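Sucrose 6(F)-phosphate phosphorylase (Thermoanaerobacterium thermosaccharolyticum DSM 571, PDB 6S9V) is a phosphorylase with an alpha-amylase-type catalytic domain, built round a closed barrel of eight parallel strands. Local coordinates at residues A[272-275]-A[276-280]; A[279-282]-A[283-287]; A[291-294]-A[295-299]. All coordinates share one frame; numbering follows the deposited sequence.

Interaction 1. Residues A[272-275]-A[276-280]; sequences DFIL and PFTVL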
ATOM      1  N   ASP A 272       7.654  -2.730  -0.702  1.00 17.47           N
ATOM      2  CA  ASP A 272       8.762  -2.308  -1.552  1.00 17.74           C
ATOM      3  C   ASP A 272       8.330  -1.034  -2.275  1.00 17.86           C
ATOM      4  O   ASP A 272       7.709  -1.080  -3.333  1.00 18.43           O
ATOM      5  CB  ASP A 272       9.145  -3.410  -2.529  1.00 19.64           C
ATOM      6  CG  ASP A 272      10.452  -3.115  -3.247  1.00 20.01           C
ATOM      7  OD1 ASP A 272      10.793  -1.923  -3.377  1.00 20.71           O
ATOM      8  OD2 ASP A 272      11.146  -4.071  -3.659  1.00 19.99           O
ATOM      9  N   PHE A 273       8.644   0.117  -1.681  1.00 19.04           N
ATOM     10  CA  PHE A 273       8.289   1.407  -2.271  1.00 18.42           C
ATOM     11  C   PHE A 273       9.384   1.980  -3.163  1.00 19.00           C
ATOM     12  O   PHE A 273       9.234   3.101  -3.670  1.00 21.39           O
ATOM     13  CB  PHE A 273       7.935   2.404  -1.166  1.00 16.74           C
ATOM     14  CG  PHE A 273       6.566   2.170  -0.537  1.00 17.53           C
ATOM     15  CD1 PHE A 273       5.449   1.863  -1.318  1.00 18.63           C
ATOM     16  CD2 PHE A 273       6.408   2.253   0.836  1.00 18.11           C
ATOM     17  CE1 PHE A 273       4.203   1.663  -0.738  1.00 18.97           C
ATOM     18  CE2 PHE A 273       5.166   2.051   1.426  1.00 18.89           C
ATOM     19  CZ  PHE A 273       4.064   1.754   0.645  1.00 19.57           C
ATOM     20  N   ILE A 274      10.467   1.242  -3.377  1.00 16.72           N
ATOM     21  CA  ILE A 274      11.555   1.671  -4.257  1.00 18.46           C
ATOM     22  C   ILE A 274      11.395   1.056  -5.644  1.00 18.93           C
ATOM     23  O   ILE A 274      11.733   1.694  -6.654  1.00 18.36           O
ATOM     24  CB  ILE A 274      12.911   1.307  -3.637  1.00 19.38           C
ATOM     25  CG1 ILE A 274      13.170   2.160  -2.394  1.00 18.59           C
ATOM     26  CG2 ILE A 274      14.046   1.499  -4.632  1.00 20.93           C
ATOM     27  CD1 ILE A 274      14.239   1.605  -1.482  1.00 18.11           C
ATOM     28  N   LEU A 275      10.893  -0.176  -5.709  1.00 19.71           N
ATOM     29  CA  LEU A 275      10.765  -0.856  -6.995  1.00 19.56           C
ATOM     30  C   LEU A 275       9.857  -0.138  -7.991  1.00 18.55           C
ATOM     31  O   LEU A 275      10.166  -0.176  -9.194  1.00 18.61           O
ATOM     32  CB  LEU A 275      10.253  -2.281  -6.772  1.00 20.29           C
ATOM     33  CG  LEU A 275      10.314  -3.233  -7.963  1.00 22.17           C
ATOM     34  CD1 LEU A 275      11.737  -3.601  -8.333  1.00 20.83           C
ATOM     35  CD2 LEU A 275       9.485  -4.481  -7.670  1.00 22.75           C
ATOM     36  N   PRO A 276       8.729   0.465  -7.599  1.00 17.54           N
ATOM     37  CA  PRO A 276       7.851   1.070  -8.630  1.00 17.42           C
ATOM     38  C   PRO A 276       8.566   2.106  -9.489  1.00 18.66           C
ATOM     39  O   PRO A 276       8.509   2.036 -10.725  1.00 20.04           O
ATOM     40  CB  PRO A 276       6.699   1.664  -7.803  1.00 17.68           C
ATOM     41  CG  PRO A 276       6.678   0.821  -6.537  1.00 18.90           C
ATOM     42  CD  PRO A 276       8.128   0.523  -6.256  1.00 18.51           C
ATOM     43  N   PHE A 277       9.250   3.065  -8.862  1.00 18.30           N
ATOM     44  CA  PHE A 277      10.032   4.038  -9.622  1.00 19.54           C
ATOM     45  C   PHE A 277      11.207   3.373 -10.327  1.00 19.81           C
ATOM     46  O   PHE A 277      11.519   3.705 -11.476  1.00 19.59           O
ATOM     47  CB  PHE A 277      10.539   5.146  -8.689  1.00 20.37           C
ATOM     48  CG  PHE A 277      11.324   6.228  -9.396  1.00 22.85           C
ATOM     49  CD1 PHE A 277      12.661   6.036  -9.740  1.00 23.00           C
ATOM     50  CD2 PHE A 277      10.730   7.436  -9.702  1.00 24.59           C
ATOM     51  CE1 PHE A 277      13.376   7.037 -10.403  1.00 23.57           C
ATOM     52  CE2 PHE A 277      11.432   8.437 -10.358  1.00 23.50           C
ATOM     53  CZ  PHE A 277      12.752   8.246 -10.705  1.00 22.36           C
ATOM     54  N   THR A 278      11.886   2.443  -9.646  1.00 18.89           N
ATOM     55  CA  THR A 278      13.060   1.804 -10.231  1.00 19.32           C
ATOM     56  C   THR A 278      12.715   1.096 -11.534  1.00 19.86           C
ATOM     57  O   THR A 278      13.474   1.166 -12.509  1.00 21.67           O
ATOM     58  CB  THR A 278      13.670   0.827  -9.216  1.00 20.58           C
ATOM     59  OG1 THR A 278      14.119   1.563  -8.072  1.00 21.69           O
ATOM     60  CG2 THR A 278      14.844   0.068  -9.820  1.00 20.69           C
ATOM     61  N   VAL A 279      11.567   0.421 -11.581  1.00 18.95           N
ATOM     62  CA  VAL A 279      11.169  -0.261 -12.806  1.00 18.86           C
ATOM     63  C   VAL A 279      10.821   0.747 -13.895  1.00 20.32           C
ATOM     64  O   VAL A 279      11.179   0.563 -15.064  1.00 21.08           O
ATOM     65  CB  VAL A 279      10.014  -1.235 -12.521  1.00 19.79           C
ATOM     66  CG1 VAL A 279       9.393  -1.725 -13.821  1.00 21.31           C
ATOM     67  CG2 VAL A 279      10.527  -2.427 -11.698  1.00 20.92           C
ATOM     68  N   LEU A 280      10.147   1.842 -13.533  1.00 21.54           N
ATOM     69  CA  LEU A 280       9.860   2.883 -14.523  1.00 23.35           C
ATOM     70  C   LEU A 280      11.147   3.403 -15.149  1.00 22.19           C
ATOM     71  O   LEU A 280      11.256   3.533 -16.376  1.00 21.63           O
ATOM     72  CB  LEU A 280       9.098   4.041 -13.881  1.00 27.74           C
ATOM     73  CG  LEU A 280       7.575   4.083 -13.952  1.00 33.08           C
ATOM     74  CD1 LEU A 280       7.111   5.362 -13.269  1.00 31.34           C
ATOM     75  CD2 LEU A 280       7.059   4.015 -15.384  1.00 38.45           C
TER
HETATM   76  O   HOH W   1       8.809   4.057  -6.182  1.00 16.49           O
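T278 and I274 meet where the first turn of helix 275-285 forms, and the carbonyl oxygen of I274 takes two hydrogen bonds from T278. T278 OG1 donates to I274 O over 2.8 Å from well above the carbonyl plane, while T278 N reaches I274 O at 3.1 Å within that plane, so hydroxyl and amide approach from different directions. The hydroxyl can fold back because OG1 stands beside its own backbone N (chi1 -63°). One residue on, V279 N bonds to L275 O at 2.8 Å. The chain before the helix is gripped by D272, whose OD1 caps the turn: it accepts from L275 N at 2.9 Å from above the carboxylate plane, and from I274 N nearly along its C-O bond. The same OD1 receives Y294 OH, and OD2 forms a salt bridge with R298. A water spans the start of the turn, donating to F273 O at 2.7 Å and accepting from F277 N. Apolar contact is lighter: L275 CD1 meets V279 CG2 at 3.8 Å. The P276 ring follows L275 directly in the first turn. The turn carries the chain from barrel strand 269-271 into helix 275-285, with helix 289-295 packed against I274, L275 and T278, helix 324-336 against F277 and L280, and helix 364-367 against V279 and L280.

Interaction 2. Residues A[279-282]-A[283-287]; sequences VLYT and LINKS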
ATOM      1  N   VAL A 279      11.567   0.421 -11.581  1.00 18.95           N
ATOM      2  CA  VAL A 279      11.169  -0.261 -12.806  1.00 18.86           C
ATOM      3  C   VAL A 279      10.821   0.747 -13.895  1.00 20.32           C
ATOM      4  O   VAL A 279      11.179   0.563 -15.064  1.00 21.08           O
ATOM      5  CB  VAL A 279      10.014  -1.235 -12.521  1.00 19.79           C
ATOM      6  CG1 VAL A 279       9.393  -1.725 -13.821  1.00 21.31           C
ATOM      7  CG2 VAL A 279      10.527  -2.427 -11.698  1.00 20.92           C
ATOM      8  N   LEU A 280      10.147   1.842 -13.533  1.00 21.54           N
ATOM      9  CA  LEU A 280       9.860   2.883 -14.523  1.00 23.35           C
ATOM     10  C   LEU A 280      11.147   3.403 -15.149  1.00 22.19           C
ATOM     11  O   LEU A 280      11.256   3.533 -16.376  1.00 21.63           O
ATOM     12  CB  LEU A 280       9.098   4.041 -13.881  1.00 27.74           C
ATOM     13  CG  LEU A 280       7.575   4.083 -13.952  1.00 33.08           C
ATOM     14  CD1 LEU A 280       7.111   5.362 -13.269  1.00 31.34           C
ATOM     15  CD2 LEU A 280       7.059   4.015 -15.384  1.00 38.45           C
ATOM     16  N   TYR A 281      12.121   3.756 -14.306  1.00 21.57           N
ATOM     17  CA  TYR A 281      13.395   4.258 -14.806  1.00 22.10           C
ATOM     18  C   TYR A 281      14.088   3.226 -15.682  1.00 22.40           C
ATOM     19  O   TYR A 281      14.650   3.566 -16.734  1.00 21.85           O
ATOM     20  CB  TYR A 281      14.289   4.655 -13.627  1.00 22.90           C
ATOM     21  CG  TYR A 281      15.681   5.070 -14.036  1.00 28.47           C
ATOM     22  CD1 TYR A 281      16.694   4.127 -14.196  1.00 30.77           C
ATOM     23  CD2 TYR A 281      15.984   6.400 -14.274  1.00 33.36           C
ATOM     24  CE1 TYR A 281      17.971   4.503 -14.584  1.00 33.25           C
ATOM     25  CE2 TYR A 281      17.264   6.789 -14.656  1.00 35.87           C
ATOM     26  CZ  TYR A 281      18.248   5.836 -14.812  1.00 37.12           C
ATOM     27  OH  TYR A 281      19.511   6.228 -15.198  1.00 42.06           O
ATOM     28  N   THR A 282      14.066   1.960 -15.256  1.00 22.10           N
ATOM     29  CA  THR A 282      14.701   0.890 -16.014  1.00 21.93           C
ATOM     30  C   THR A 282      14.172   0.836 -17.442  1.00 21.65           C
ATOM     31  O   THR A 282      14.944   0.731 -18.404  1.00 22.59           O
ATOM     32  CB  THR A 282      14.445  -0.452 -15.315  1.00 21.46           C
ATOM     33  OG1 THR A 282      15.004  -0.437 -13.990  1.00 19.43           O
ATOM     34  CG2 THR A 282      15.030  -1.582 -16.113  1.00 22.79           C
ATOM     35  N   LEU A 283      12.849   0.888 -17.591  1.00 20.81           N
ATOM     36  CA  LEU A 283      12.218   0.728 -18.894  1.00 20.91           C
ATOM     37  C   LEU A 283      12.305   1.999 -19.726  1.00 21.25           C
ATOM     38  O   LEU A 283      12.537   1.930 -20.941  1.00 22.22           O
ATOM     39  CB  LEU A 283      10.767   0.300 -18.701  1.00 22.16           C
ATOM     40  CG  LEU A 283      10.638  -1.026 -17.953  1.00 23.76           C
ATOM     41  CD1 LEU A 283       9.209  -1.254 -17.494  1.00 22.87           C
ATOM     42  CD2 LEU A 283      11.103  -2.172 -18.833  1.00 25.73           C
ATOM     43  N   ILE A 284      12.141   3.166 -19.102  1.00 22.10           N
ATOM     44  CA  ILE A 284      12.219   4.420 -19.850  1.00 24.24           C
ATOM     45  C   ILE A 284      13.623   4.632 -20.405  1.00 25.30           C
ATOM     46  O   ILE A 284      13.795   5.092 -21.542  1.00 23.11           O
ATOM     47  CB  ILE A 284      11.784   5.606 -18.966  1.00 26.92           C
ATOM     48  CG1 ILE A 284      10.268   5.586 -18.759  1.00 30.44           C
ATOM     49  CG2 ILE A 284      12.241   6.932 -19.586  1.00 28.10           C
ATOM     50  CD1 ILE A 284       9.777   6.547 -17.695  1.00 32.59           C
ATOM     51  N   ASN A 285      14.649   4.306 -19.618  1.00 28.57           N
ATOM     52  CA  ASN A 285      16.035   4.570 -19.990  1.00 29.55           C
ATOM     53  C   ASN A 285      16.766   3.356 -20.551  1.00 27.02           C
ATOM     54  O   ASN A 285      17.929   3.480 -20.944  1.00 26.41           O
ATOM     55  CB  ASN A 285      16.788   5.116 -18.775  1.00 30.69           C
ATOM     56  CG  ASN A 285      16.231   6.437 -18.300  1.00 35.17           C
ATOM     57  OD1 ASN A 285      15.838   6.584 -17.145  1.00 39.97           O
ATOM     58  ND2 ASN A 285      16.201   7.410 -19.189  1.00 36.41           N
ATOM     59  N   LYS A 286      16.115   2.202 -20.620  1.00 24.88           N
ATOM     60  CA  LYS A 286      16.707   1.000 -21.197  1.00 26.20           C
ATOM     61  C   LYS A 286      18.037   0.673 -20.528  1.00 25.84           C
ATOM     62  O   LYS A 286      19.032   0.358 -21.189  1.00 24.82           O
ATOM     63  CB  LYS A 286      16.895   1.145 -22.705  1.00 26.31           C
ATOM     64  CG  LYS A 286      15.617   1.391 -23.464  1.00 25.44           C
ATOM     65  CD  LYS A 286      15.882   1.424 -24.959  1.00 27.73           C
ATOM     66  CE  LYS A 286      14.628   1.798 -25.737  1.00 28.24           C
ATOM     67  NZ  LYS A 286      13.541   0.785 -25.595  1.00 27.80           N
ATOM     68  N   SER A 287      18.051   0.753 -19.199  1.00 25.23           N
ATOM     69  CA  SER A 287      19.255   0.474 -18.430  1.00 24.33           C
ATOM     70  C   SER A 287      18.883  -0.311 -17.184  1.00 22.90           C
ATOM     71  O   SER A 287      17.971   0.081 -16.451  1.00 22.71           O
ATOM     72  CB  SER A 287      19.973   1.761 -18.015  1.00 25.95           C
ATOM     73  OG  SER A 287      20.973   1.468 -17.048  1.00 28.91           O
TER
HETATM   74  O   HOH W   2      17.670   0.256 -13.799  1.00 25.64           O
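V279 and L283 lie side by side and point the same way, one helical turn apart, with V279 CG1 3.7 Å from L283 CD1. L280 and I284 repeat the spacing more loosely, their CD2 and CD1 being 4.4 Å apart. Beneath them runs the helical ladder: L283 N donates to V279 O, I284 N to L280 O at 2.9 Å, and N285 N to Y281 O. N285 lies over one face of the Y281 ring, though its modelled amide is doubtful. At the end of the helix the pattern changes. S287 N reaches back five residues to T282 O at 3.2 Å, in the carbonyl plane and on a lone pair, while T282 CA gives a CA-H...O contact to S287 O at 3.4 Å. A water donates both to T282 OG1 and to S287 O, linking the same two residues; T282 OG1, beside its own backbone N (chi1 -61°), turns back to bond T278 O. Farther out, helix 324-336 covers L280, Y281 and I284, and helix 372-384 meets V279 and L283. K286 NZ bonds to the carbonyls of L481 and K482, and S287 OG caps E289 N of the next helix. The positive phi of K286 (55°) and the 6→1 bond from S287 N to T282 O are those of a Schellman-like helix end, here joining two successive helices in the outer layer of the (beta/alpha)8 barrel.

Interaction 3. Residues A[291-294]-A[295-299]; sequences LYHY and LKNRP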
ATOM      1  N   LEU A 291      18.208  -0.998 -11.249  1.00 23.90           N
ATOM      2  CA  LEU A 291      17.502  -2.204 -10.829  1.00 23.17           C
ATOM      3  C   LEU A 291      18.470  -3.235 -10.272  1.00 23.03           C
ATOM      4  O   LEU A 291      18.224  -3.836  -9.218  1.00 24.12           O
ATOM      5  CB  LEU A 291      16.723  -2.782 -12.008  1.00 24.36           C
ATOM      6  CG  LEU A 291      16.049  -4.140 -11.784  1.00 23.32           C
ATOM      7  CD1 LEU A 291      14.944  -4.029 -10.746  1.00 22.92           C
ATOM      8  CD2 LEU A 291      15.509  -4.671 -13.114  1.00 22.99           C
ATOM      9  N   TYR A 292      19.575  -3.471 -10.980  1.00 21.83           N
ATOM     10  CA  TYR A 292      20.540  -4.456 -10.513  1.00 21.62           C
ATOM     11  C   TYR A 292      21.151  -4.034  -9.186  1.00 22.66           C
ATOM     12  O   TYR A 292      21.339  -4.867  -8.291  1.00 25.24           O
ATOM     13  CB  TYR A 292      21.607  -4.682 -11.578  1.00 23.31           C
ATOM     14  CG  TYR A 292      21.284  -5.877 -12.456  1.00 24.86           C
ATOM     15  CD1 TYR A 292      20.014  -6.033 -13.003  1.00 25.96           C
ATOM     16  CD2 TYR A 292      22.237  -6.851 -12.719  1.00 25.29           C
ATOM     17  CE1 TYR A 292      19.701  -7.122 -13.800  1.00 25.56           C
ATOM     18  CE2 TYR A 292      21.940  -7.942 -13.519  1.00 25.98           C
ATOM     19  CZ  TYR A 292      20.666  -8.074 -14.050  1.00 27.54           C
ATOM     20  OH  TYR A 292      20.362  -9.158 -14.837  1.00 30.75           O
ATOM     21  N   HIS A 293      21.467  -2.746  -9.031  1.00 23.87           N
ATOM     22  CA  HIS A 293      21.993  -2.285  -7.751  1.00 24.54           C
ATOM     23  C   HIS A 293      20.986  -2.509  -6.632  1.00 21.71           C
ATOM     24  O   HIS A 293      21.363  -2.886  -5.515  1.00 22.43           O
ATOM     25  CB  HIS A 293      22.362  -0.804  -7.818  1.00 29.28           C
ATOM     26  CG  HIS A 293      23.014  -0.296  -6.571  1.00 38.55           C
ATOM     27  ND1 HIS A 293      24.263  -0.714  -6.162  1.00 42.03           N
ATOM     28  CD2 HIS A 293      22.584   0.577  -5.631  1.00 41.08           C
ATOM     29  CE1 HIS A 293      24.579  -0.109  -5.032  1.00 42.89           C
ATOM     30  NE2 HIS A 293      23.577   0.678  -4.687  1.00 41.62           N
ATOM     31  N   TYR A 294      19.698  -2.297  -6.916  1.00 20.96           N
ATOM     32  CA  TYR A 294      18.666  -2.465  -5.897  1.00 22.72           C
ATOM     33  C   TYR A 294      18.453  -3.939  -5.555  1.00 22.65           C
ATOM     34  O   TYR A 294      18.347  -4.307  -4.377  1.00 23.00           O
ATOM     35  CB  TYR A 294      17.358  -1.814  -6.368  1.00 23.05           C
ATOM     36  CG  TYR A 294      16.243  -1.905  -5.351  1.00 23.40           C
ATOM     37  CD1 TYR A 294      16.478  -1.584  -4.020  1.00 23.11           C
ATOM     38  CD2 TYR A 294      14.960  -2.298  -5.715  1.00 23.40           C
ATOM     39  CE1 TYR A 294      15.480  -1.663  -3.080  1.00 22.96           C
ATOM     40  CE2 TYR A 294      13.941  -2.375  -4.774  1.00 21.73           C
ATOM     41  CZ  TYR A 294      14.215  -2.057  -3.456  1.00 21.75           C
ATOM     42  OH  TYR A 294      13.238  -2.131  -2.495  1.00 20.19           O
ATOM     43  N   LEU A 295      18.376  -4.799  -6.577  1.00 20.99           N
ATOM     44  CA  LEU A 295      18.139  -6.216  -6.339  1.00 20.72           C
ATOM     45  C   LEU A 295      19.233  -6.837  -5.481  1.00 21.77           C
ATOM     46  O   LEU A 295      18.957  -7.753  -4.700  1.00 22.82           O
ATOM     47  CB  LEU A 295      18.027  -6.962  -7.664  1.00 22.64           C
ATOM     48  CG  LEU A 295      16.784  -6.665  -8.494  1.00 24.50           C
ATOM     49  CD1 LEU A 295      16.834  -7.448  -9.806  1.00 26.29           C
ATOM     50  CD2 LEU A 295      15.524  -7.006  -7.729  1.00 24.50           C
ATOM     51  N   LYS A 296      20.466  -6.344  -5.609  1.00 23.46           N
ATOM     52  CA  LYS A 296      21.606  -6.858  -4.859  1.00 27.21           C
ATOM     53  C   LYS A 296      21.687  -6.297  -3.445  1.00 28.25           C
ATOM     54  O   LYS A 296      22.465  -6.812  -2.639  1.00 26.82           O
ATOM     55  CB  LYS A 296      22.908  -6.527  -5.603  1.00 28.36           C
ATOM     56  CG  LYS A 296      23.060  -7.216  -6.958  1.00 31.23           C
ATOM     57  CD  LYS A 296      24.322  -6.752  -7.704  1.00 36.02           C
ATOM     58  CE  LYS A 296      24.449  -7.425  -9.073  1.00 39.27           C
ATOM     59  NZ  LYS A 296      25.676  -6.994  -9.816  1.00 39.88           N
ATOM     60  N   ASN A 297      20.894  -5.272  -3.121  1.00 28.17           N
ATOM     61  CA  ASN A 297      21.007  -4.563  -1.854  1.00 29.49           C
ATOM     62  C   ASN A 297      19.615  -4.196  -1.340  1.00 28.84           C
ATOM     63  O   ASN A 297      19.252  -3.029  -1.210  1.00 27.54           O
ATOM     64  CB  ASN A 297      21.850  -3.297  -2.003  1.00 30.47           C
ATOM     65  CG  ASN A 297      23.270  -3.583  -2.432  1.00 31.85           C
ATOM     66  OD1 ASN A 297      24.121  -3.907  -1.607  1.00 35.14           O
ATOM     67  ND2 ASN A 297      23.536  -3.467  -3.729  1.00 29.36           N
ATOM     68  N   ARG A 298      18.812  -5.214  -1.039  1.00 28.40           N
ATOM     69  CA  ARG A 298      17.461  -4.984  -0.540  1.00 27.03           C
ATOM     70  C   ARG A 298      17.037  -6.195   0.266  1.00 25.11           C
ATOM     71  O   ARG A 298      17.453  -7.314  -0.045  1.00 22.48           O
ATOM     72  CB  ARG A 298      16.470  -4.736  -1.690  1.00 26.54           C
ATOM     73  CG  ARG A 298      16.098  -5.977  -2.486  1.00 24.94           C
ATOM     74  CD  ARG A 298      15.210  -5.649  -3.675  1.00 20.00           C
ATOM     75  NE  ARG A 298      13.776  -5.675  -3.373  1.00 17.88           N
ATOM     76  CZ  ARG A 298      13.054  -6.785  -3.247  1.00 18.67           C
ATOM     77  NH1 ARG A 298      13.639  -7.972  -3.355  1.00 17.73           N
ATOM     78  NH2 ARG A 298      11.753  -6.710  -2.990  1.00 20.60           N
ATOM     79  N   PRO A 299      16.222  -6.013   1.301  1.00 25.36           N
ATOM     80  CA  PRO A 299      15.652  -7.182   1.983  1.00 24.90           C
ATOM     81  C   PRO A 299      14.650  -7.868   1.067  1.00 23.87           C
ATOM     82  O   PRO A 299      14.010  -7.237   0.222  1.00 21.85           O
ATOM     83  CB  PRO A 299      14.976  -6.585   3.221  1.00 25.15           C
ATOM     84  CG  PRO A 299      14.712  -5.147   2.867  1.00 26.26           C
ATOM     85  CD  PRO A 299      15.791  -4.736   1.897  1.00 26.36           C
TER
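R298 lays its CD over one face of the Y294 ring, a CH-pi contact with R298 CD 3.7 Å from the centroid and almost directly above it. The guanidinium does not stack: its plane stands 77° from the ring, presenting an edge to Y294 CZ, and R298 NE lies 3.6 Å from Y294 CZ. R298 CB touches Y294 CE1 at 3.5 Å, so the chain runs across the ring; the CG between backbone N and carbonyl carbon (chi1 74°) and a bend at chi3 turn it there. H293 and N297 meet differently. N297 ND2 sits over a face of the imidazole, offset toward the rim, with ring and amide planes well tilted from each other. What fixes the amide is the backbone: N297 ND2 donates to H293 O at 2.9 Å, almost straight at 173°, with the acceptor in the amide plane. L291 and L295 are oblique to one another, CD1 of the first 3.9 Å from CG of the second. Backbone bonds shift as helix 289-295 ends: L295 N to L291 O and K296 N to Y292 O span four residues, whereas N297 N to Y294 O at 3.0 Å spans three and comes from above the carbonyl plane. Y294 OH and R298 NH2 both go on to D272, taking OD1 and OD2 respectively, and R298 NH1 bonds to P386 O. Tyrosine and arginine thus pack against each other while both reach the buried D272 carboxylate, which probably fixes their positions and has its negative charge balanced by the guanidinium.

The three contacts follow the chain from barrel strand 269-271 to the approach to strand 302-304. Interaction 1 starts helix 275-285 and interaction 2 ends it; they share V279 and L280, and their centres are about 10 Å apart. Interaction 3 closes the helix that follows, its centre about 11 Å and about 15 Å from those of interactions 1 and 2. The two helices pack together, L291 touching both T278 and T282, so the chain doubles back beside its own beginning. One carboxylate ties interaction 3, the end of this excursion, to interaction 1 at its start. Together they form the helical link between two neighbouring barrel strands, a beta-alpha-beta crossover built of two helices.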